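Local coordinates for protein kappa-carrageenase (Pseudoalteromonas carrageenovora, PDB 1DYP) that cleaves the beta-1,4 linkages of kappa-carrageenan from within the chain, between D-galactose 4-sulfate and 3,6-anhydro-D-galactose units, through its family 16 glycoside hydrolase catalytic domain, at residues Asn32-Asn37 and Ser42-Asn47; Asp132-Glu137 and Gly164-Met169; Asn178-His183 and Ile204-Asp209. The protein carries 1 engineered substitution. All coordinates share one frame; numbering follows the deposited sequence.

The three contacts illustrate how chemistry follows position in a beta-sandwich. Interaction 1, a partly buried meeting of a loop with the strand end that soon follows it, is the most polar: side-chain amides and waters bind backbone groups. Interaction 2, also partly buried, joins two strands across a third, 151-162, and interaction 3, which is buried, sets a strand that pairs with this same 151-162 against one from the other layer. Neither of these has a direct hydrogen bond between its segments; rings and amides pack instead. They adjoin where Met169 meets Asn178, whereas interactions 1 and 3 lie on opposite sides of the chain's centre.

Interaction 1. Residues Asn32-Asn37 and Ser42-Asn47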
loop_
_atom_site.group_PDB
_atom_site.type_symbol
_atom_site.label_atom_id
_atom_site.label_comp_id
_atom_site.label_asym_id
_atom_site.label_seq_id
_atom_site.Cartn_x
_atom_site.Cartn_y
_atom_site.Cartn_z
ATOM N N ASN A 32 12.156 5.824 3.139
ATOM C CA ASN A 32 12.970 5.346 2.033
ATOM C C ASN A 32 12.101 5.707 0.827
ATOM O O ASN A 32 11.025 5.131 0.637
ATOM C CB ASN A 32 13.157 3.834 2.110
ATOM C CG ASN A 32 14.049 3.308 1.008
ATOM O OD1 ASN A 32 14.114 3.883 -0.077
ATOM N ND2 ASN A 32 14.731 2.203 1.276
ATOM N N PHE A 33 12.553 6.672 0.033
ATOM C CA PHE A 33 11.796 7.127 -1.130
ATOM C C PHE A 33 12.154 6.428 -2.441
ATOM O O PHE A 33 11.748 6.861 -3.516
ATOM C CB PHE A 33 11.959 8.641 -1.290
ATOM C CG PHE A 33 11.360 9.438 -0.161
ATOM C CD1 PHE A 33 9.979 9.551 -0.028
ATOM C CD2 PHE A 33 12.174 10.080 0.764
ATOM C CE1 PHE A 33 9.418 10.295 1.013
ATOM C CE2 PHE A 33 11.625 10.825 1.808
ATOM C CZ PHE A 33 10.245 10.934 1.932
ATOM N N GLN A 34 12.921 5.351 -2.351
ATOM C CA GLN A 34 13.295 4.591 -3.536
ATOM C C GLN A 34 13.639 3.185 -3.073
ATOM O O GLN A 34 14.806 2.814 -2.962
ATOM C CB GLN A 34 14.486 5.240 -4.243
ATOM C CG GLN A 34 14.788 4.628 -5.603
ATOM C CD GLN A 34 15.794 5.434 -6.400
ATOM O OE1 GLN A 34 15.530 6.574 -6.790
ATOM N NE2 GLN A 34 16.959 4.844 -6.648
ATOM N N THR A 35 12.593 2.416 -2.790
ATOM C CA THR A 35 12.720 1.053 -2.297
ATOM C C THR A 35 12.997 0.039 -3.396
ATOM O O THR A 35 13.193 0.397 -4.558
ATOM C CB THR A 35 11.435 0.619 -1.583
ATOM O OG1 THR A 35 10.373 0.514 -2.540
ATOM C CG2 THR A 35 11.051 1.645 -0.522
ATOM N N GLU A 36 13.008 -1.232 -3.014
ATOM C CA GLU A 36 13.237 -2.306 -3.966
ATOM C C GLU A 36 12.108 -2.244 -4.988
ATOM O O GLU A 36 10.983 -1.871 -4.653
ATOM C CB GLU A 36 13.252 -3.664 -3.247
ATOM C CG GLU A 36 11.893 -4.238 -2.808
ATOM C CD GLU A 36 11.232 -3.510 -1.639
ATOM O OE1 GLU A 36 11.908 -2.744 -0.916
ATOM O OE2 GLU A 36 10.018 -3.731 -1.429
ATOM N N ASN A 37 12.410 -2.594 -6.233
ATOM C CA ASN A 37 11.407 -2.551 -7.289
ATOM C C ASN A 37 10.607 -3.830 -7.444
ATOM O O ASN A 37 11.062 -4.920 -7.107
ATOM C CB ASN A 37 12.057 -2.213 -8.631
ATOM C CG ASN A 37 12.566 -0.789 -8.688
ATOM O OD1 ASN A 37 11.848 0.149 -8.343
ATOM N ND2 ASN A 37 13.805 -0.618 -9.131
ATOM N N SER A 42 9.231 1.340 -11.907
ATOM C CA SER A 42 10.373 1.445 -11.023
ATOM C C SER A 42 10.174 2.676 -10.165
ATOM O O SER A 42 9.605 3.671 -10.611
ATOM C CB SER A 42 11.673 1.569 -11.820
ATOM O OG SER A 42 11.908 0.399 -12.584
ATOM N N TRP A 43 10.625 2.594 -8.923
ATOM C CA TRP A 43 10.513 3.720 -8.015
ATOM C C TRP A 43 11.655 4.685 -8.289
ATOM O O TRP A 43 12.772 4.268 -8.589
ATOM C CB TRP A 43 10.618 3.253 -6.564
ATOM C CG TRP A 43 9.647 2.193 -6.187
ATOM C CD1 TRP A 43 9.941 0.936 -5.754
ATOM C CD2 TRP A 43 8.219 2.303 -6.169
ATOM N NE1 TRP A 43 8.786 0.253 -5.460
ATOM C CE2 TRP A 43 7.713 1.069 -5.707
ATOM C CE3 TRP A 43 7.316 3.326 -6.497
ATOM C CZ2 TRP A 43 6.342 0.825 -5.562
ATOM C CZ3 TRP A 43 5.949 3.085 -6.352
ATOM C CH2 TRP A 43 5.478 1.840 -5.887
ATOM N N LYS A 44 11.371 5.975 -8.192
ATOM C CA LYS A 44 12.397 6.987 -8.386
ATOM C C LYS A 44 12.228 8.030 -7.299
ATOM O O LYS A 44 11.128 8.543 -7.081
ATOM C CB LYS A 44 12.280 7.645 -9.763
ATOM C CG LYS A 44 12.566 6.711 -10.933
ATOM C CD LYS A 44 14.001 6.209 -10.934
ATOM C CE LYS A 44 14.254 5.301 -12.132
ATOM N NZ LYS A 44 15.661 4.813 -12.208
ATOM N N ASN A 45 13.323 8.323 -6.607
ATOM C CA ASN A 45 13.314 9.306 -5.535
ATOM C C ASN A 45 12.712 10.631 -5.989
ATOM O O ASN A 45 12.004 11.289 -5.229
ATOM C CB ASN A 45 14.741 9.533 -5.031
ATOM C CG ASN A 45 14.821 10.622 -3.986
ATOM O OD1 ASN A 45 14.131 10.573 -2.968
ATOM N ND2 ASN A 45 15.668 11.617 -4.230
ATOM N N GLU A 46 12.981 11.021 -7.231
ATOM C CA GLU A 46 12.462 12.285 -7.734
ATOM C C GLU A 46 10.950 12.288 -7.920
ATOM O O GLU A 46 10.344 13.349 -8.082
ATOM C CB GLU A 46 13.154 12.672 -9.049
ATOM C CG GLU A 46 12.746 11.866 -10.269
ATOM C CD GLU A 46 13.337 12.428 -11.552
ATOM O OE1 GLU A 46 14.574 12.373 -11.714
ATOM O OE2 GLU A 46 12.566 12.929 -12.396
ATOM N N ASN A 47 10.336 11.108 -7.894
ATOM C CA ASN A 47 8.888 11.013 -8.052
ATOM C C ASN A 47 8.172 11.254 -6.730
ATOM O O ASN A 47 6.946 11.258 -6.668
ATOM C CB ASN A 47 8.497 9.649 -8.625
ATOM C CG ASN A 47 8.760 9.551 -10.113
ATOM O OD1 ASN A 47 8.679 8.474 -10.700
ATOM N ND2 ASN A 47 9.061 10.683 -10.734
HETATM O O HOH W 1 9.582 7.733 -4.794
HETATM O O HOH W 2 14.461 2.178 -8.670
#
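Two side-chain amide oxygens, Gln34 OE1 and Asn37 OD1, take the backbone N-H groups of Asn45 and Trp43, so that a loop without regular structure docks on the end of a strand and the 3-10 turn after it through its side chains, where a neighbouring strand would use its own carbonyls. Gln34 reaches over with an extended chain, its CG anti to the backbone N (chi1 -171°), and OE1 receives Asn45 N at 2.8 Å, in the carbonyl plane and on a lone pair. Along the way its CG lies 3.6 Å from Trp43 O. The second bond, Trp43 N to Asn37 OD1, is also 2.8 Å long and nearly straight, with 170° at the hydrogen, although the donor stands tilted from the carbonyl plane. The other half of the Asn37 amide is used as well: ND2 donates to a water that in turn donates to Trp43 O. Both polar groups flanking Trp43 CA are thus gripped by one asparagine, one directly and one through water, which should fix the rotation of the amide.

The indole points into the curve of the loop. The carbonyl of Glu36 lies at its edge, and Thr35 OG1 comes within 3.3 Å of Trp43 CD1. Farther along, Asn45 CA lies 3.5 Å from Phe33 O in a CA-H...O contact, while Asn45 OD1 is 3.4 Å from Phe33 CB. An Asx turn, Gln34 N to Asn32 OD1, shapes the start of the loop.

Outside the contact, the Glu36 carboxylate turns away to Lys90 and Tyr120, and Ser42 OG bonds to His64. Strands 31-32 and 41-43 lie against strand 75-95, antiparallel and parallel respectively, and Trp43 packs on Val88 of that strand as Phe33 does on Ala89.

Interaction 2. Residues Asp132-Glu137 and Gly164-Met169; sequences DVQYSE and GKPTWM
Tyr135 holds its ring anti to the backbone nitrogen (chi1 175°), which carries it toward Trp168, while Trp168 has a first torsion of -96°, well removed from a staggered minimum, and through it swings the six-membered end of its indole back to the tyrosine. The atoms that meet are Tyr135 CE2 and Trp168 CH2, 3.6 Å apart, with Tyr135 CD2 at 3.7 Å from the same CH2. The ring planes stand 52° apart and the centroids are separated by 5.4 Å, an oblique pairing in which the far corner of the indole, CH2, meets the CD2-CE2 bond of the phenol.

Beside this aromatic pair a second contact forms between Gln134 and Pro166. The glutamine chain is extended beyond CG and brings its amide obliquely against the CB-CG side of the proline ring: OE1 is 3.6 Å from Pro166 CB, and NE2 is 3.6 Å from Pro166 CG. The proline offers carbon alone here; the polar need of NE2 is met by Leu127 O. Gln134 and Tyr135 are both set opposite Ile159 in a classic beta bulge, which is how consecutive residues can both turn their side chains toward segment 164-169.

The phenol also has a partner within its own strand. Tyr135 OH donates to Glu137 OE1 at 2.6 Å, meeting the carboxylate from above its plane, so the phenol that touches Trp168 is also likely to help position Glu137, the catalytic nucleophile.

The backbones of the two segments are not direct partners, for strand 151-162 runs between them, antiparallel to both 133-139 and 165-169. Gln134 and Trp168 each touch its Ile159, so both pairs, Gln134 with Pro166 and Tyr135 with Trp168, meet across this middle strand. On the other flank of 133-139 comes strand 113-120, where Tyr135 packs on Tyr120.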
loop_
_atom_site.group_PDB
_atom_site.type_symbol
_atom_site.label_atom_id
_atom_site.label_comp_id
_atom_site.label_asym_id
_atom_site.label_seq_id
_atom_site.Cartn_x
_atom_site.Cartn_y
_atom_site.Cartn_z
ATOM N N ASP A 132 3.298 -21.368 10.062
ATOM C CA ASP A 132 4.244 -20.256 10.058
ATOM C C ASP A 132 3.845 -19.229 9.007
ATOM O O ASP A 132 3.433 -19.584 7.903
ATOM C CB ASP A 132 5.660 -20.744 9.743
ATOM C CG ASP A 132 6.449 -21.113 10.984
ATOM O OD1 ASP A 132 5.917 -20.995 12.108
ATOM O OD2 ASP A 132 7.617 -21.518 10.824
ATOM N N VAL A 133 3.976 -17.956 9.360
ATOM C CA VAL A 133 3.659 -16.869 8.444
ATOM C C VAL A 133 4.984 -16.272 7.986
ATOM O O VAL A 133 5.751 -15.745 8.794
ATOM C CB VAL A 133 2.812 -15.783 9.133
ATOM C CG1 VAL A 133 2.627 -14.597 8.201
ATOM C CG2 VAL A 133 1.455 -16.363 9.530
ATOM N N GLN A 134 5.251 -16.367 6.689
ATOM C CA GLN A 134 6.496 -15.863 6.122
ATOM C C GLN A 134 6.393 -14.422 5.649
ATOM O O GLN A 134 7.407 -13.754 5.462
ATOM C CB GLN A 134 6.925 -16.717 4.927
ATOM C CG GLN A 134 6.943 -18.213 5.171
ATOM C CD GLN A 134 7.589 -18.973 4.026
ATOM O OE1 GLN A 134 7.555 -18.537 2.874
ATOM N NE2 GLN A 134 8.176 -20.125 4.336
ATOM N N TYR A 135 5.168 -13.955 5.445
ATOM C CA TYR A 135 4.944 -12.603 4.948
ATOM C C TYR A 135 3.597 -12.064 5.402
ATOM O O TYR A 135 2.592 -12.770 5.348
ATOM C CB TYR A 135 4.998 -12.620 3.416
ATOM C CG TYR A 135 4.656 -11.306 2.748
ATOM C CD1 TYR A 135 5.530 -10.222 2.811
ATOM C CD2 TYR A 135 3.460 -11.151 2.044
ATOM C CE1 TYR A 135 5.224 -9.013 2.188
ATOM C CE2 TYR A 135 3.144 -9.943 1.417
ATOM C CZ TYR A 135 4.031 -8.881 1.494
ATOM O OH TYR A 135 3.735 -7.686 0.879
ATOM N N SER A 136 3.588 -10.812 5.851
ATOM C CA SER A 136 2.363 -10.153 6.297
ATOM C C SER A 136 2.234 -8.802 5.605
ATOM O O SER A 136 3.187 -8.025 5.558
ATOM C CB SER A 136 2.383 -9.921 7.811
ATOM O OG SER A 136 2.446 -11.136 8.533
ATOM N N GLU A 137 1.047 -8.525 5.076
ATOM C CA GLU A 137 0.788 -7.260 4.404
ATOM C C GLU A 137 -0.614 -6.781 4.727
ATOM O O GLU A 137 -1.586 -7.510 4.530
ATOM C CB GLU A 137 0.915 -7.419 2.886
ATOM C CG GLU A 137 0.620 -6.142 2.097
ATOM C CD GLU A 137 0.556 -6.382 0.598
ATOM O OE1 GLU A 137 1.247 -7.303 0.116
ATOM O OE2 GLU A 137 -0.170 -5.645 -0.103
ATOM N N GLY A 164 2.564 -28.042 5.145
ATOM C CA GLY A 164 3.995 -27.990 4.911
ATOM C C GLY A 164 4.428 -27.177 3.708
ATOM O O GLY A 164 5.605 -27.181 3.349
ATOM N N LYS A 165 3.492 -26.470 3.086
ATOM C CA LYS A 165 3.816 -25.666 1.914
ATOM C C LYS A 165 3.524 -24.178 2.088
ATOM O O LYS A 165 2.411 -23.805 2.453
ATOM C CB LYS A 165 3.028 -26.160 0.699
ATOM C CG LYS A 165 3.190 -25.271 -0.526
ATOM N N PRO A 166 4.518 -23.311 1.829
ATOM C CA PRO A 166 4.289 -21.867 1.964
ATOM C C PRO A 166 3.186 -21.522 0.970
ATOM O O PRO A 166 3.328 -21.756 -0.228
ATOM C CB PRO A 166 5.632 -21.267 1.566
ATOM C CG PRO A 166 6.605 -22.328 2.002
ATOM C CD PRO A 166 5.933 -23.591 1.536
ATOM N N THR A 167 2.087 -20.972 1.469
ATOM C CA THR A 167 0.961 -20.653 0.608
ATOM C C THR A 167 0.600 -19.180 0.572
ATOM O O THR A 167 0.488 -18.531 1.610
ATOM C CB THR A 167 -0.282 -21.443 1.046
ATOM O OG1 THR A 167 0.005 -22.847 0.991
ATOM C CG2 THR A 167 -1.463 -21.126 0.143
ATOM N N TRP A 168 0.417 -18.662 -0.636
ATOM C CA TRP A 168 0.038 -17.271 -0.812
ATOM C C TRP A 168 -1.461 -17.111 -0.648
ATOM O O TRP A 168 -2.245 -17.917 -1.155
ATOM C CB TRP A 168 0.420 -16.770 -2.202
ATOM C CG TRP A 168 1.711 -16.052 -2.248
ATOM C CD1 TRP A 168 2.920 -16.556 -2.626
ATOM C CD2 TRP A 168 1.932 -14.677 -1.916
ATOM N NE1 TRP A 168 3.883 -15.577 -2.556
ATOM C CE2 TRP A 168 3.303 -14.414 -2.122
ATOM C CE3 TRP A 168 1.103 -13.642 -1.464
ATOM C CZ2 TRP A 168 3.868 -13.155 -1.893
ATOM C CZ3 TRP A 168 1.663 -12.389 -1.235
ATOM C CH2 TRP A 168 3.034 -12.158 -1.450
HETATM N N MSE A 169 -1.854 -16.071 0.071
HETATM C CA MSE A 169 -3.262 -15.779 0.270
HETATM C C MSE A 169 -3.458 -14.326 -0.122
HETATM O O MSE A 169 -2.818 -13.428 0.423
HETATM C CB MSE A 169 -3.671 -16.023 1.723
HETATM C CG MSE A 169 -3.767 -17.503 2.074
HETATM SE SE MSE A 169 -4.247 -17.850 3.896
HETATM C CE MSE A 169 -6.041 -17.129 3.876
#

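Interaction 3. Residues Asn178-His183 and Ile204-Asp209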
loop_
_atom_site.group_PDB
_atom_site.type_symbol
_atom_site.label_atom_id
_atom_site.label_comp_id
_atom_site.label_asym_id
_atom_site.label_seq_id
_atom_site.Cartn_x
_atom_site.Cartn_y
_atom_site.Cartn_z
ATOM N N ASN A 178 -9.243 -12.199 3.465
ATOM C CA ASN A 178 -8.352 -11.161 2.950
ATOM C C ASN A 178 -8.929 -9.980 2.172
ATOM O O ASN A 178 -8.175 -9.091 1.779
ATOM C CB ASN A 178 -7.282 -11.820 2.073
ATOM C CG ASN A 178 -6.412 -12.802 2.838
ATOM O OD1 ASN A 178 -6.911 -13.654 3.574
ATOM N ND2 ASN A 178 -5.103 -12.697 2.652
ATOM N N HIS A 179 -10.236 -9.945 1.940
ATOM C CA HIS A 179 -10.795 -8.838 1.172
ATOM C C HIS A 179 -11.927 -8.059 1.814
ATOM O O HIS A 179 -12.845 -8.631 2.399
ATOM C CB HIS A 179 -11.270 -9.340 -0.201
ATOM C CG HIS A 179 -11.913 -8.281 -1.049
ATOM N ND1 HIS A 179 -11.283 -7.095 -1.364
ATOM C CD2 HIS A 179 -13.117 -8.243 -1.671
ATOM C CE1 HIS A 179 -12.070 -6.374 -2.145
ATOM N NE2 HIS A 179 -13.187 -7.048 -2.347
ATOM N N ASN A 180 -11.837 -6.739 1.692
ATOM C CA ASN A 180 -12.870 -5.824 2.166
ATOM C C ASN A 180 -13.067 -4.854 1.016
ATOM O O ASN A 180 -12.232 -3.979 0.793
ATOM C CB ASN A 180 -12.431 -5.021 3.396
ATOM C CG ASN A 180 -12.280 -5.866 4.638
ATOM O OD1 ASN A 180 -13.258 -6.368 5.200
ATOM N ND2 ASN A 180 -11.044 -6.022 5.083
ATOM N N GLY A 181 -14.154 -5.025 0.272
ATOM C CA GLY A 181 -14.443 -4.136 -0.838
ATOM C C GLY A 181 -15.402 -3.080 -0.335
ATOM O O GLY A 181 -16.272 -3.374 0.484
ATOM N N TYR A 182 -15.262 -1.853 -0.820
ATOM C CA TYR A 182 -16.124 -0.775 -0.358
ATOM C C TYR A 182 -16.485 0.204 -1.460
ATOM O O TYR A 182 -15.658 0.541 -2.308
ATOM C CB TYR A 182 -15.417 -0.026 0.773
ATOM C CG TYR A 182 -16.194 1.114 1.396
ATOM C CD1 TYR A 182 -17.386 0.882 2.082
ATOM C CD2 TYR A 182 -15.697 2.416 1.367
ATOM C CE1 TYR A 182 -18.058 1.915 2.730
ATOM C CE2 TYR A 182 -16.361 3.459 2.014
ATOM C CZ TYR A 182 -17.538 3.200 2.696
ATOM O OH TYR A 182 -18.171 4.218 3.369
ATOM N N HIS A 183 -17.734 0.652 -1.449
ATOM C CA HIS A 183 -18.181 1.632 -2.418
ATOM C C HIS A 183 -18.128 2.971 -1.692
ATOM O O HIS A 183 -18.938 3.246 -0.805
ATOM C CB HIS A 183 -19.603 1.327 -2.890
ATOM C CG HIS A 183 -20.114 2.297 -3.906
ATOM N ND1 HIS A 183 -20.746 3.471 -3.561
ATOM C CD2 HIS A 183 -20.023 2.299 -5.256
ATOM C CE1 HIS A 183 -21.022 4.157 -4.655
ATOM N NE2 HIS A 183 -20.594 3.469 -5.697
ATOM N N ILE A 204 -8.432 -6.568 12.862
ATOM C CA ILE A 204 -7.968 -5.524 11.963
ATOM C C ILE A 204 -9.256 -4.842 11.512
ATOM O O ILE A 204 -10.160 -5.492 10.980
ATOM C CB ILE A 204 -7.219 -6.103 10.745
ATOM C CG1 ILE A 204 -6.062 -6.982 11.224
ATOM C CG2 ILE A 204 -6.679 -4.965 9.874
ATOM C CD1 ILE A 204 -5.349 -7.718 10.115
ATOM N N THR A 205 -9.349 -3.541 11.760
ATOM C CA THR A 205 -10.535 -2.770 11.416
ATOM C C THR A 205 -10.151 -1.584 10.545
ATOM O O THR A 205 -9.292 -0.787 10.914
ATOM C CB THR A 205 -11.230 -2.257 12.687
ATOM O OG1 THR A 205 -11.509 -3.368 13.547
ATOM C CG2 THR A 205 -12.534 -1.540 12.341
ATOM N N TRP A 206 -10.799 -1.473 9.390
ATOM C CA TRP A 206 -10.517 -0.401 8.439
ATOM C C TRP A 206 -11.534 0.729 8.509
ATOM O O TRP A 206 -12.723 0.497 8.732
ATOM C CB TRP A 206 -10.506 -0.952 7.014
ATOM C CG TRP A 206 -9.344 -1.836 6.655
ATOM C CD1 TRP A 206 -8.271 -1.492 5.883
ATOM C CD2 TRP A 206 -9.201 -3.239 6.934
ATOM N NE1 TRP A 206 -7.481 -2.590 5.647
ATOM C CE2 TRP A 206 -8.027 -3.677 6.280
ATOM C CE3 TRP A 206 -9.953 -4.170 7.665
ATOM C CZ2 TRP A 206 -7.586 -5.008 6.331
ATOM C CZ3 TRP A 206 -9.512 -5.501 7.715
ATOM C CH2 TRP A 206 -8.341 -5.901 7.049
ATOM N N TYR A 207 -11.056 1.949 8.282
ATOM C CA TYR A 207 -11.902 3.136 8.328
ATOM C C TYR A 207 -11.700 4.053 7.132
ATOM O O TYR A 207 -10.605 4.153 6.589
ATOM C CB TYR A 207 -11.602 3.966 9.579
ATOM C CG TYR A 207 -11.733 3.237 10.894
ATOM C CD1 TYR A 207 -10.759 2.333 11.315
ATOM C CD2 TYR A 207 -12.827 3.464 11.725
ATOM C CE1 TYR A 207 -10.873 1.672 12.538
ATOM C CE2 TYR A 207 -12.953 2.807 12.952
ATOM C CZ TYR A 207 -11.973 1.915 13.350
ATOM O OH TYR A 207 -12.086 1.273 14.561
ATOM N N VAL A 208 -12.775 4.725 6.735
ATOM C CA VAL A 208 -12.733 5.703 5.654
ATOM C C VAL A 208 -13.590 6.863 6.148
ATOM O O VAL A 208 -14.790 6.708 6.370
ATOM C CB VAL A 208 -13.308 5.161 4.335
ATOM C CG1 VAL A 208 -13.343 6.275 3.290
ATOM C CG2 VAL A 208 -12.445 4.016 3.821
ATOM N N ASP A 209 -12.964 8.018 6.337
ATOM C CA ASP A 209 -13.664 9.193 6.839
ATOM C C ASP A 209 -14.467 8.867 8.101
ATOM O O ASP A 209 -15.610 9.303 8.261
ATOM C CB ASP A 209 -14.576 9.792 5.760
ATOM C CG ASP A 209 -13.805 10.592 4.716
ATOM O OD1 ASP A 209 -12.615 10.891 4.942
ATOM O OD2 ASP A 209 -14.392 10.939 3.669
HETATM O O HOH W 3 -16.855 6.549 4.308
#
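The interior of the two-layered beta-sandwich, the jelly-roll scaffold of family 16 glycoside hydrolases, is bridged here by two pairs of side chains, Asn180 with Trp206 and Tyr182 with Val208. Asn180 sets its amide nitrogen over one face of the indole: ND2 stands 3.1 Å from Trp206 CZ3 and 3.3 Å from Trp206 CH2, above the six-membered ring near its rim, with amide and ring planes 54° apart. The same ND2 donates to His154 O, which anchors the amide. Ile204 CG2 lies against the opposite face, so the indole is held between an amide and a methyl group. Its NE1 donates to the backbone oxygen of Asp139, an active-site residue, consistent with a second-shell place for Trp206 beside the active site. Replacing it with a leucine would probably leave that oxygen without its donor and open a gap beneath the Asn180 amide.

The other pair is looser and apolar, Tyr182 CE2 lying 4.2 Å from Val208 CB. Beyond it one water links Tyr182 OH, at 2.8 Å, to Val208 O, to which it donates.

Strand 181-183 extends one layer through strand 151-162, while 203-208 runs between 193-199 and 211-217 in the other; Trp206 packs on Val197 and Lys216 of these flanking strands and on Leu156 across the sandwich.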